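Local coordinates for protein exoglucanase A (Cellulomonas fimi, PDB 7CBD) that hydrolyses the beta-1,4-glucosidic linkages of cellulose with inversion of anomeric configuration, releasing cellobiose, in this case through its family 6 catalytic domain, at residues 3-8 with 186-191; 11-16 with 86-91; 292-297 with 356-361. One frame throughout, in Å; residues are numbered along the deposited sequence.

Interaction 1: residues 3-8 with 186-191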
ATOM      1  N   PRO A   3     -18.101  21.874   2.866  1.00 23.92           N
ATOM      2  CA  PRO A   3     -16.826  22.431   3.334  1.00 21.96           C
ATOM      3  C   PRO A   3     -15.848  22.575   2.179  1.00 18.99           C
ATOM      4  O   PRO A   3     -15.900  21.834   1.193  1.00 18.35           O
ATOM      5  CB  PRO A   3     -16.336  21.390   4.346  1.00 22.94           C
ATOM      6  CG  PRO A   3     -17.586  20.805   4.892  1.00 24.15           C
ATOM      7  CD  PRO A   3     -18.565  20.781   3.746  1.00 24.41           C
ATOM      8  N   VAL A   4     -14.948  23.553   2.299  1.00 17.63           N
ATOM      9  CA  VAL A   4     -13.975  23.766   1.235  1.00 16.49           C
ATOM     10  C   VAL A   4     -13.019  22.578   1.147  1.00 13.10           C
ATOM     11  O   VAL A   4     -12.725  21.895   2.138  1.00 12.79           O
ATOM     12  CB  VAL A   4     -13.220  25.103   1.356  1.00 19.34           C
ATOM     13  CG1 VAL A   4     -14.194  26.260   1.552  1.00 20.33           C
ATOM     14  CG2 VAL A   4     -12.199  25.039   2.469  1.00 20.25           C
ATOM     15  N   HIS A   5     -12.549  22.320  -0.064  1.00 10.43           N
ATOM     16  CA  HIS A   5     -11.641  21.215  -0.337  1.00  9.30           C
ATOM     17  C   HIS A   5     -10.230  21.643   0.052  1.00  9.27           C
ATOM     18  O   HIS A   5      -9.728  22.650  -0.454  1.00 11.86           O
ATOM     19  CB  HIS A   5     -11.732  20.912  -1.828  1.00  9.54           C
ATOM     20  CG  HIS A   5     -11.004  19.679  -2.250  1.00  7.09           C
ATOM     21  ND1 HIS A   5     -11.540  18.416  -2.115  1.00  7.95           N
ATOM     22  CD2 HIS A   5      -9.793  19.516  -2.834  1.00  7.83           C
ATOM     23  CE1 HIS A   5     -10.683  17.526  -2.585  1.00  7.50           C
ATOM     24  NE2 HIS A   5      -9.618  18.167  -3.033  1.00  6.98           N
ATOM     25  N   VAL A   6      -9.586  20.896   0.946  1.00  7.92           N
ATOM     26  CA  VAL A   6      -8.327  21.336   1.538  1.00  8.09           C
ATOM     27  C   VAL A   6      -7.127  20.745   0.811  1.00  7.29           C
ATOM     28  O   VAL A   6      -7.227  19.780   0.048  1.00  8.06           O
ATOM     29  CB  VAL A   6      -8.239  21.071   3.059  1.00  7.87           C
ATOM     30  CG1 VAL A   6      -9.354  21.800   3.799  1.00 10.28           C
ATOM     31  CG2 VAL A   6      -8.253  19.571   3.359  1.00  9.13           C
ATOM     32  N   ASP A   7      -5.961  21.340   1.069  1.00  6.59           N
ATOM     33  CA  ASP A   7      -4.718  20.872   0.468  1.00  6.85           C
ATOM     34  C   ASP A   7      -4.299  19.509   1.013  1.00  6.47           C
ATOM     35  O   ASP A   7      -3.782  18.667   0.272  1.00  6.66           O
ATOM     36  CB  ASP A   7      -3.614  21.891   0.734  1.00  8.32           C
ATOM     37  CG  ASP A   7      -2.254  21.354   0.380  1.00  9.23           C
ATOM     38  OD1 ASP A   7      -2.004  21.144  -0.825  1.00  9.26           O
ATOM     39  OD2 ASP A   7      -1.453  21.093   1.304  1.00 11.41           O
ATOM     40  N   ASN A   8      -4.487  19.281   2.310  1.00  6.76           N
ATOM     41  CA  ASN A   8      -4.070  18.043   2.958  1.00  6.37           C
ATOM     42  C   ASN A   8      -5.178  17.622   3.911  1.00  6.88           C
ATOM     43  O   ASN A   8      -5.301  18.187   5.011  1.00  7.08           O
ATOM     44  CB  ASN A   8      -2.756  18.226   3.712  1.00  6.67           C
ATOM     45  CG  ASN A   8      -2.328  16.957   4.428  1.00  6.38           C
ATOM     46  OD1 ASN A   8      -2.962  15.910   4.280  1.00  6.51           O
ATOM     47  ND2 ASN A   8      -1.267  17.041   5.213  1.00  8.01           N
ATOM     48  N   ASN A 186     -15.620  16.285  -0.630  1.00  8.19           N
ATOM     49  CA  ASN A 186     -14.913  15.738   0.518  1.00  7.45           C
ATOM     50  C   ASN A 186     -14.143  14.467   0.189  1.00  6.99           C
ATOM     51  O   ASN A 186     -13.693  13.774   1.108  1.00  7.02           O
ATOM     52  CB  ASN A 186     -15.864  15.524   1.705  1.00  8.50           C
ATOM     53  CG  ASN A 186     -17.066  14.666   1.349  1.00  9.91           C
ATOM     54  OD1 ASN A 186     -17.531  14.656   0.203  1.00 12.41           O
ATOM     55  ND2 ASN A 186     -17.584  13.946   2.334  1.00 10.29           N
ATOM     56  N   VAL A 187     -13.986  14.141  -1.094  1.00  6.79           N
ATOM     57  CA  VAL A 187     -13.156  13.021  -1.526  1.00  6.27           C
ATOM     58  C   VAL A 187     -11.838  13.572  -2.051  1.00  6.07           C
ATOM     59  O   VAL A 187     -11.822  14.550  -2.813  1.00  7.24           O
ATOM     60  CB  VAL A 187     -13.865  12.159  -2.587  1.00  7.07           C
ATOM     61  CG1 VAL A 187     -12.944  11.039  -3.075  1.00  8.23           C
ATOM     62  CG2 VAL A 187     -15.142  11.569  -2.019  1.00  7.56           C
ATOM     63  N   TYR A 188     -10.738  12.939  -1.633  1.00  5.71           N
ATOM     64  CA  TYR A 188      -9.373  13.336  -1.958  1.00  5.88           C
ATOM     65  C   TYR A 188      -8.720  12.145  -2.639  1.00  5.74           C
ATOM     66  O   TYR A 188      -8.634  11.065  -2.049  1.00  5.97           O
ATOM     67  CB  TYR A 188      -8.621  13.708  -0.669  1.00  5.91           C
ATOM     68  CG  TYR A 188      -9.240  14.934  -0.019  1.00  6.12           C
ATOM     69  CD1 TYR A 188      -8.687  16.192  -0.221  1.00  6.71           C
ATOM     70  CD2 TYR A 188     -10.409  14.844   0.742  1.00  6.38           C
ATOM     71  CE1 TYR A 188      -9.269  17.331   0.324  1.00  7.25           C
ATOM     72  CE2 TYR A 188     -11.005  15.979   1.297  1.00  6.63           C
ATOM     73  CZ  TYR A 188     -10.428  17.223   1.078  1.00  7.53           C
ATOM     74  OH  TYR A 188     -10.998  18.367   1.602  1.00  9.12           O
ATOM     75  N   ASN A 189      -8.292  12.326  -3.885  1.00  4.93           N
ATOM     76  CA  ASN A 189      -7.824  11.224  -4.717  1.00  4.74           C
ATOM     77  C   ASN A 189      -6.308  11.138  -4.659  1.00  4.88           C
ATOM     78  O   ASN A 189      -5.612  12.082  -5.060  1.00  5.81           O
ATOM     79  CB  ASN A 189      -8.261  11.434  -6.163  1.00  5.25           C
ATOM     80  CG  ASN A 189      -9.747  11.303  -6.337  1.00  5.57           C
ATOM     81  OD1 ASN A 189     -10.403  10.549  -5.625  1.00  7.54           O
ATOM     82  ND2 ASN A 189     -10.296  12.049  -7.282  1.00  7.07           N
ATOM     83  N   TYR A 190      -5.804   9.996  -4.191  1.00  5.19           N
ATOM     84  CA  TYR A 190      -4.374   9.721  -4.134  1.00  5.15           C
ATOM     85  C   TYR A 190      -4.070   8.609  -5.129  1.00  5.42           C
ATOM     86  O   TYR A 190      -4.459   7.454  -4.919  1.00  5.88           O
ATOM     87  CB  TYR A 190      -3.954   9.337  -2.718  1.00  5.89           C
ATOM     88  CG  TYR A 190      -3.903  10.530  -1.783  1.00  5.44           C
ATOM     89  CD1 TYR A 190      -2.721  11.238  -1.600  1.00  5.25           C
ATOM     90  CD2 TYR A 190      -5.039  10.958  -1.093  1.00  5.71           C
ATOM     91  CE1 TYR A 190      -2.663  12.345  -0.750  1.00  5.73           C
ATOM     92  CE2 TYR A 190      -4.996  12.066  -0.244  1.00  5.81           C
ATOM     93  CZ  TYR A 190      -3.800  12.747  -0.078  1.00  6.15           C
ATOM     94  OH  TYR A 190      -3.745  13.836   0.765  1.00  7.08           O
ATOM     95  N   ILE A 191      -3.395   8.968  -6.217  1.00  5.24           N
ATOM     96  CA  ILE A 191      -3.052   8.010  -7.262  1.00  5.54           C
ATOM     97  C   ILE A 191      -1.895   7.138  -6.782  1.00  4.67           C
ATOM     98  O   ILE A 191      -0.902   7.634  -6.242  1.00  5.65           O
ATOM     99  CB  ILE A 191      -2.709   8.754  -8.564  1.00  6.40           C
ATOM    100  CG1 ILE A 191      -3.992   9.242  -9.257  1.00  7.30           C
ATOM    101  CG2 ILE A 191      -1.852   7.889  -9.492  1.00  7.09           C
ATOM    102  CD1 ILE A 191      -4.710   8.168 -10.062  1.00  8.52           C
TER
HETATM  103  O   HOH W   1      -4.796  16.176  -0.741  1.00  8.24           O

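Interaction 2: residues 11-16 with 86-91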
ATOM      1  N   ALA A  11      -4.190  16.880   7.696  1.00  7.30           N
ATOM      2  CA  ALA A  11      -3.636  17.853   8.635  1.00  8.53           C
ATOM      3  C   ALA A  11      -4.642  18.149   9.743  1.00  8.84           C
ATOM      4  O   ALA A  11      -5.777  18.548   9.468  1.00  8.92           O
ATOM      5  CB  ALA A  11      -3.240  19.132   7.900  1.00  9.70           C
ATOM      6  N   GLY A  12      -4.225  17.955  10.995  1.00  8.78           N
ATOM      7  CA  GLY A  12      -5.104  18.185  12.122  1.00  9.46           C
ATOM      8  C   GLY A  12      -6.248  17.205  12.245  1.00  9.26           C
ATOM      9  O   GLY A  12      -7.175  17.450  13.023  1.00 11.15           O
ATOM     10  N   ALA A  13      -6.207  16.091  11.519  1.00  8.93           N
ATOM     11  CA  ALA A  13      -7.315  15.154  11.461  1.00  8.70           C
ATOM     12  C   ALA A  13      -6.949  13.842  12.146  1.00  8.96           C
ATOM     13  O   ALA A  13      -5.776  13.513  12.336  1.00 10.92           O
ATOM     14  CB  ALA A  13      -7.696  14.878  10.002  1.00  9.58           C
ATOM     15  N   VAL A  14      -7.981  13.091  12.503  1.00  8.54           N
ATOM     16  CA  VAL A  14      -7.838  11.701  12.903  1.00  8.80           C
ATOM     17  C   VAL A  14      -8.119  10.829  11.684  1.00  7.30           C
ATOM     18  O   VAL A  14      -8.646  11.291  10.674  1.00  8.87           O
ATOM     19  CB  VAL A  14      -8.775  11.366  14.098  1.00 11.38           C
ATOM     20  CG1 VAL A  14     -10.231  11.495  13.697  1.00 11.18           C
ATOM     21  CG2 VAL A  14      -8.482  10.006  14.694  1.00 16.95           C
ATOM     22  N   GLN A  15      -7.772   9.546  11.771  1.00  7.50           N
ATOM     23  CA  GLN A  15      -8.055   8.589  10.710  1.00  6.91           C
ATOM     24  C   GLN A  15      -9.000   7.497  11.206  1.00  7.22           C
ATOM     25  O   GLN A  15      -8.954   7.091  12.370  1.00  7.95           O
ATOM     26  CB  GLN A  15      -6.768   7.959  10.167  1.00  7.28           C
ATOM     27  CG  GLN A  15      -5.816   8.965   9.557  1.00  7.01           C
ATOM     28  CD  GLN A  15      -4.614   8.285   8.927  1.00  6.53           C
ATOM     29  OE1 GLN A  15      -4.758   7.355   8.132  1.00  7.31           O
ATOM     30  NE2 GLN A  15      -3.422   8.745   9.275  1.00  8.39           N
ATOM     31  N   TYR A  16      -9.851   7.013  10.303  1.00  6.64           N
ATOM     32  CA  TYR A  16     -10.814   5.967  10.636  1.00  6.47           C
ATOM     33  C   TYR A  16     -10.119   4.691  11.082  1.00  6.57           C
ATOM     34  O   TYR A  16      -9.179   4.227  10.434  1.00  7.51           O
ATOM     35  CB  TYR A  16     -11.643   5.645   9.396  1.00  7.25           C
ATOM     36  CG  TYR A  16     -12.617   4.491   9.536  1.00  6.08           C
ATOM     37  CD1 TYR A  16     -13.749   4.608  10.325  1.00  7.35           C
ATOM     38  CD2 TYR A  16     -12.424   3.298   8.840  1.00  6.31           C
ATOM     39  CE1 TYR A  16     -14.655   3.567  10.442  1.00  7.64           C
ATOM     40  CE2 TYR A  16     -13.327   2.250   8.943  1.00  6.94           C
ATOM     41  CZ  TYR A  16     -14.448   2.397   9.740  1.00  6.98           C
ATOM     42  OH  TYR A  16     -15.373   1.381   9.861  1.00  7.91           O
ATOM     43  N   PRO A  86     -11.526  17.031  12.105  1.00  7.56           N
ATOM     44  CA  PRO A  86     -11.795  16.299  10.863  1.00  7.30           C
ATOM     45  C   PRO A  86     -11.315  14.856  10.955  1.00  7.14           C
ATOM     46  O   PRO A  86     -10.398  14.520  11.710  1.00  7.42           O
ATOM     47  CB  PRO A  86     -11.013  17.089   9.809  1.00  8.21           C
ATOM     48  CG  PRO A  86     -10.916  18.483  10.398  1.00  9.42           C
ATOM     49  CD  PRO A  86     -10.738  18.253  11.858  1.00  9.09           C
ATOM     50  N   LEU A  87     -11.967  13.992  10.193  1.00  6.63           N
ATOM     51  CA  LEU A  87     -11.589  12.588  10.132  1.00  6.56           C
ATOM     52  C   LEU A  87     -11.401  12.191   8.675  1.00  6.92           C
ATOM     53  O   LEU A  87     -12.214  12.555   7.822  1.00  7.05           O
ATOM     54  CB  LEU A  87     -12.676  11.716  10.768  1.00  7.90           C
ATOM     55  CG  LEU A  87     -12.467  10.202  10.652  1.00  8.72           C
ATOM     56  CD1 LEU A  87     -12.915   9.504  11.925  1.00 10.00           C
ATOM     57  CD2 LEU A  87     -13.191   9.610   9.441  1.00  8.94           C
ATOM     58  N   VAL A  88     -10.334  11.440   8.401  1.00  6.41           N
ATOM     59  CA  VAL A  88     -10.075  10.862   7.086  1.00  6.42           C
ATOM     60  C   VAL A  88     -10.402   9.375   7.124  1.00  6.69           C
ATOM     61  O   VAL A  88      -9.845   8.624   7.939  1.00  7.01           O
ATOM     62  CB  VAL A  88      -8.617  11.074   6.648  1.00  7.18           C
ATOM     63  CG1 VAL A  88      -8.370  10.391   5.298  1.00  7.86           C
ATOM     64  CG2 VAL A  88      -8.263  12.546   6.584  1.00  8.68           C
ATOM     65  N   PHE A  89     -11.290   8.956   6.225  1.00  6.00           N
ATOM     66  CA  PHE A  89     -11.600   7.557   5.984  1.00  5.95           C
ATOM     67  C   PHE A  89     -10.795   7.112   4.769  1.00  5.36           C
ATOM     68  O   PHE A  89     -10.989   7.639   3.672  1.00  5.81           O
ATOM     69  CB  PHE A  89     -13.106   7.430   5.733  1.00  5.99           C
ATOM     70  CG  PHE A  89     -13.531   6.085   5.221  1.00  6.68           C
ATOM     71  CD1 PHE A  89     -13.275   4.942   5.953  1.00  9.25           C
ATOM     72  CD2 PHE A  89     -14.186   5.960   4.003  1.00  8.15           C
ATOM     73  CE1 PHE A  89     -13.662   3.698   5.484  1.00  9.60           C
ATOM     74  CE2 PHE A  89     -14.580   4.727   3.536  1.00  8.48           C
ATOM     75  CZ  PHE A  89     -14.317   3.592   4.279  1.00  8.77           C
ATOM     76  N   ASN A  90      -9.866   6.176   4.971  1.00  5.44           N
ATOM     77  CA  ASN A  90      -9.056   5.652   3.873  1.00  4.88           C
ATOM     78  C   ASN A  90      -9.807   4.542   3.151  1.00  5.49           C
ATOM     79  O   ASN A  90     -10.192   3.546   3.768  1.00  5.69           O
ATOM     80  CB  ASN A  90      -7.732   5.112   4.400  1.00  5.17           C
ATOM     81  CG  ASN A  90      -6.825   6.206   4.906  1.00  6.50           C
ATOM     82  OD1 ASN A  90      -6.237   6.942   4.118  1.00  6.62           O
ATOM     83  ND2 ASN A  90      -6.708   6.320   6.224  1.00  7.47           N
ATOM     84  N   LEU A  91      -9.980   4.704   1.840  1.00  5.23           N
ATOM     85  CA  LEU A  91     -10.762   3.802   1.007  1.00  5.56           C
ATOM     86  C   LEU A  91      -9.905   3.430  -0.194  1.00  5.67           C
ATOM     87  O   LEU A  91      -9.308   4.311  -0.818  1.00  6.41           O
ATOM     88  CB  LEU A  91     -11.972   4.584   0.505  1.00  6.59           C
ATOM     89  CG  LEU A  91     -13.355   3.971   0.245  1.00 13.72           C
ATOM     90  CD1 LEU A  91     -14.046   4.641  -0.948  1.00 11.87           C
ATOM     91  CD2 LEU A  91     -13.382   2.485   0.130  1.00 11.94           C
TER
HETATM   92  O   HOH W   2      -8.741   4.633   7.680  1.00  9.42           O

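Interaction 3: residues 292-297 with 356-361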
ATOM      1  N   MET A 292       2.237  13.674  -0.845  1.00  5.74           N
ATOM      2  CA  MET A 292       2.608  12.275  -0.976  1.00  6.12           C
ATOM      3  C   MET A 292       2.229  11.521   0.289  1.00  5.23           C
ATOM      4  O   MET A 292       2.272  12.067   1.394  1.00  5.67           O
ATOM      5  CB  MET A 292       4.124  12.121  -1.212  1.00  6.59           C
ATOM      6  CG  MET A 292       4.683  13.074  -2.273  1.00  8.14           C
ATOM      7  SD  MET A 292       4.000  12.895  -3.934  1.00  8.24           S
ATOM      8  CE  MET A 292       4.906  11.449  -4.449  1.00 11.12           C
ATOM      9  N   LEU A 293       1.867  10.253   0.112  1.00  5.22           N
ATOM     10  CA  LEU A 293       1.647   9.327   1.211  1.00  5.18           C
ATOM     11  C   LEU A 293       2.570   8.130   1.033  1.00  4.48           C
ATOM     12  O   LEU A 293       2.883   7.751  -0.097  1.00  5.77           O
ATOM     13  CB  LEU A 293       0.212   8.786   1.217  1.00  6.40           C
ATOM     14  CG  LEU A 293      -0.932   9.790   1.283  1.00  5.65           C
ATOM     15  CD1 LEU A 293      -2.252   9.067   1.109  1.00  6.86           C
ATOM     16  CD2 LEU A 293      -0.912  10.545   2.610  1.00  7.60           C
ATOM     17  N   VAL A 294       3.002   7.529   2.144  1.00  4.61           N
ATOM     18  CA  VAL A 294       3.654   6.224   2.120  1.00  5.09           C
ATOM     19  C   VAL A 294       2.825   5.266   2.963  1.00  4.51           C
ATOM     20  O   VAL A 294       2.468   5.593   4.100  1.00  5.34           O
ATOM     21  CB  VAL A 294       5.108   6.267   2.631  1.00  6.62           C
ATOM     22  CG1 VAL A 294       5.723   4.871   2.566  1.00  6.65           C
ATOM     23  CG2 VAL A 294       5.940   7.228   1.821  1.00  6.65           C
ATOM     24  N   ASP A 295       2.519   4.093   2.401  1.00  4.84           N
ATOM     25  CA  ASP A 295       1.929   2.989   3.148  1.00  4.67           C
ATOM     26  C   ASP A 295       3.034   2.356   3.983  1.00  4.91           C
ATOM     27  O   ASP A 295       3.908   1.669   3.443  1.00  5.49           O
ATOM     28  CB  ASP A 295       1.353   1.965   2.175  1.00  4.04           C
ATOM     29  CG  ASP A 295       0.641   0.815   2.873  1.00  4.73           C
ATOM     30  OD1 ASP A 295       0.628   0.779   4.122  1.00  5.03           O
ATOM     31  OD2 ASP A 295       0.076  -0.050   2.174  1.00  5.61           O
ATOM     32  N   THR A 296       3.001   2.600   5.295  1.00  5.44           N
ATOM     33  CA  THR A 296       4.010   2.107   6.230  1.00  4.60           C
ATOM     34  C   THR A 296       3.554   0.849   6.970  1.00  5.26           C
ATOM     35  O   THR A 296       4.161   0.465   7.979  1.00  6.04           O
ATOM     36  CB  THR A 296       4.387   3.211   7.222  1.00  6.00           C
ATOM     37  OG1 THR A 296       3.201   3.690   7.866  1.00  6.21           O
ATOM     38  CG2 THR A 296       5.064   4.370   6.507  1.00  6.91           C
ATOM     39  N   SER A 297       2.522   0.176   6.456  1.00  5.15           N
ATOM     40  CA  SER A 297       1.932  -0.957   7.160  1.00  5.05           C
ATOM     41  C   SER A 297       2.926  -2.086   7.398  1.00  5.10           C
ATOM     42  O   SER A 297       2.865  -2.755   8.438  1.00  6.57           O
ATOM     43  CB  SER A 297       0.728  -1.474   6.382  1.00  5.64           C
ATOM     44  OG  SER A 297       1.041  -1.731   5.020  1.00  5.89           O
ATOM     45  N   SER A 356      10.104  15.199   0.632  1.00  7.15           N
ATOM     46  CA  SER A 356       9.150  14.172   0.257  1.00  6.98           C
ATOM     47  C   SER A 356       7.716  14.683   0.228  1.00  7.52           C
ATOM     48  O   SER A 356       6.833  13.952  -0.224  1.00  7.76           O
ATOM     49  CB  SER A 356       9.249  12.990   1.226  1.00  7.57           C
ATOM     50  OG  SER A 356      10.530  12.390   1.177  1.00  8.35           O
ATOM     51  N   HIS A 357       7.457  15.881   0.753  1.00  6.91           N
ATOM     52  CA  HIS A 357       6.129  16.497   0.695  1.00  7.17           C
ATOM     53  C   HIS A 357       5.042  15.556   1.218  1.00  6.68           C
ATOM     54  O   HIS A 357       4.024  15.329   0.565  1.00  7.39           O
ATOM     55  CB  HIS A 357       5.805  16.974  -0.725  1.00  8.71           C
ATOM     56  CG  HIS A 357       6.699  18.068  -1.206  1.00  9.77           C
ATOM     57  ND1 HIS A 357       6.338  19.397  -1.153  1.00 12.57           N
ATOM     58  CD2 HIS A 357       7.944  18.036  -1.738  1.00 10.72           C
ATOM     59  CE1 HIS A 357       7.322  20.136  -1.634  1.00 12.94           C
ATOM     60  NE2 HIS A 357       8.311  19.335  -1.989  1.00 12.11           N
ATOM     61  N   LEU A 358       5.255  15.015   2.417  1.00  6.74           N
ATOM     62  CA  LEU A 358       4.398  13.965   2.955  1.00  7.01           C
ATOM     63  C   LEU A 358       3.171  14.552   3.647  1.00  7.35           C
ATOM     64  O   LEU A 358       3.292  15.280   4.636  1.00  9.01           O
ATOM     65  CB  LEU A 358       5.174  13.096   3.944  1.00  8.23           C
ATOM     66  CG  LEU A 358       6.316  12.282   3.325  1.00  8.85           C
ATOM     67  CD1 LEU A 358       7.268  11.791   4.408  1.00 10.19           C
ATOM     68  CD2 LEU A 358       5.782  11.108   2.516  1.00  9.90           C
ATOM     69  N   ASP A 359       1.989  14.185   3.155  1.00  6.55           N
ATOM     70  CA  ASP A 359       0.755  14.535   3.852  1.00  6.47           C
ATOM     71  C   ASP A 359       0.573  13.706   5.117  1.00  6.19           C
ATOM     72  O   ASP A 359       0.009  14.198   6.103  1.00  5.91           O
ATOM     73  CB  ASP A 359      -0.455  14.294   2.943  1.00  6.90           C
ATOM     74  CG  ASP A 359      -0.644  15.373   1.890  1.00  7.06           C
ATOM     75  OD1 ASP A 359       0.034  16.423   1.926  1.00  7.01           O
ATOM     76  OD2 ASP A 359      -1.492  15.159   1.001  1.00  7.37           O
ATOM     77  N   ALA A 360       1.014  12.447   5.097  1.00  6.06           N
ATOM     78  CA  ALA A 360       0.793  11.497   6.181  1.00  6.44           C
ATOM     79  C   ALA A 360       1.526  10.200   5.873  1.00  6.36           C
ATOM     80  O   ALA A 360       1.831   9.894   4.715  1.00  6.22           O
ATOM     81  CB  ALA A 360      -0.695  11.185   6.358  1.00  6.93           C
ATOM     82  N   PHE A 361       1.806   9.442   6.935  1.00  6.49           N
ATOM     83  CA  PHE A 361       2.000   8.000   6.831  1.00  6.18           C
ATOM     84  C   PHE A 361       0.655   7.343   7.105  1.00  6.27           C
ATOM     85  O   PHE A 361      -0.094   7.777   7.991  1.00  6.53           O
ATOM     86  CB  PHE A 361       3.034   7.493   7.842  1.00  6.16           C
ATOM     87  CG  PHE A 361       4.419   8.022   7.612  1.00  7.76           C
ATOM     88  CD1 PHE A 361       4.904   8.194   6.325  1.00  7.45           C
ATOM     89  CD2 PHE A 361       5.244   8.338   8.683  1.00  9.48           C
ATOM     90  CE1 PHE A 361       6.177   8.681   6.107  1.00  8.87           C
ATOM     91  CE2 PHE A 361       6.528   8.824   8.472  1.00  9.77           C
ATOM     92  CZ  PHE A 361       6.990   9.004   7.181  1.00  9.49           C
TER

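Interaction 1: residues 3-8 with 186-191
V187 and Y188, at the start of strand 187-192, meet H5 of the extended N-terminal segment 3-8, which runs past the end of the distorted parallel alpha/beta barrel of glycoside hydrolase family 6 where that strand begins. V187 contributes only its backbone: its O lies in the plane of the H5 imidazole, at the ring edge, 3.2 Å from H5 CE1.

Y188 carries most of the contact. The two rings form an offset stack, centroids 4.1 Å apart and planes only 9° from parallel, and Y188 CE1 lies 3.2 Å from H5 CE1. The first torsion of H5 (chi1 -172°) sets CG anti to the backbone N, and from there the imidazole lies over one face of Y188, offset toward the rim. Its two nitrogens look outside the pair, ND1 to P185 O and NE2 to D227 OD1, which fixes the rotation of the ring and would probably favour the charged imidazolium. At its far end the phenol is gripped by the backbone: V6 N donates to Y188 OH over 3.0 Å in a nearly straight bond (171°), while V6 CG2 rests 3.9 Å from Y188 CE1. An alanine in place of Y188 would probably leave the V6 N-H without its acceptor and H5 without the ring it stacks on.

Further along, the end of the Y190 side chain comes near segment 3-8, its hydroxyl bonded to D359 OD2. One water completes the joint, donating to Y190 OH at 3.0 Å and to D7 O at 2.9 Å.

Interaction 2: residues 11-16 with 86-91
The side chains of Y16 and F89 run alongside each other, pointing the same way, and their rings make a T-shaped pair: the edge of F89 is turned toward the face of Y16, with planes at 83° and centroids 5.1 Å apart. F89 CD1 makes the closest approach, 3.4 Å from Y16 CD2, and Y16 CB sits at the edge of the F89 ring, in its plane. V52 touches both side chains, and A76 and Q79 of helix 69-83 pack against Y16, whose hydroxyl is bonded to H72 and N75.

Behind the rings, strand 14-15 adds a short parallel strand beside 87-93 in the family 6 barrel sheet. The bonds alternate as parallel pairing requires: V14 N to P86 O, V88 N to V14 O at 2.8 Å, and Y16 N to V88 O. V14 CG1 packs 3.8 Å from L87 CD1 on the helix side, where Q79 and A83 lie, whereas Q15 and V88 are on the other face, where the end of N90 comes near Q15.

There the amides of Q15 and N90 are turned 65° against each other, and N90 ND2 donates to Q15 OE1 over 2.9 Å, bent to 142° at the hydrogen. A water accepts from the same ND2 at 3.0 Å and donates to Y16 O. With both ND2 partners acceptors and Y10 OH bonded to N90 OD1, the N90 amide is held in one orientation, and a flip would probably set N90 OD1 against Q15 OE1.

Interaction 3: residues 292-297 with 356-361
M292 CG, anti to its own carbonyl carbon (chi1 -46°), is brought to 3.1 Å from S356 O; the bend at chi2 then leads SD away from the contact, and that at chi3 turns CE. F361 CG takes the same kind of position (chi1 -65°), which puts it within 3.9 Å of T296 CG2. The same methyl lies 3.8 Å from F361 CD1, the two side chains crossing at about a right angle. T296 OG1 is meanwhile bonded to R344 O.

Two backbone bonds tie the parallel strands at their start, M292 N to H357 O and D359 N to M292 O, both 2.8 Å. Beside them V294 CG2 reaches back to L358 CD2 at 3.9 Å. At D359 the chain turns a corner and the pairing opens out: V294 N, A360 N and A360 O are buried without a partner in the model. Around the corner side chains therefore fill the join, with L293 CD2 touching A360 CB at 3.8 Å, and backbone bonding resumes at V362, which pairs with V294 and T296.

Strands 291-295 and 358-362 are neighbours in the distorted family 6 barrel. Helix 270-283 covers the outer face, touching M292, V294 and L358; Y10 packs against L293 and A360 on the inner one, and strand 228-231 bonds to the other edge of 291-295.

How the interactions relate
All three contacts reach one barrel sheet, and two of them bring the N-terminal segment to it. Interaction 1 is the most exposed, an irregular segment fixed by a ring stack, a single backbone-to-phenol bond and a water. Interactions 2 and 3 are buried parallel strand pairs, regular in 11-16 with 86-91 but broken by the corner at D359 in 292-297 with 356-361, where apolar side chains bridge the gap. Interactions 1 and 3 touch directly, since Y190 and N8 of the first both reach D359 of the other. Interactions 1 and 2 are instead linked through the continuous N-terminal chain.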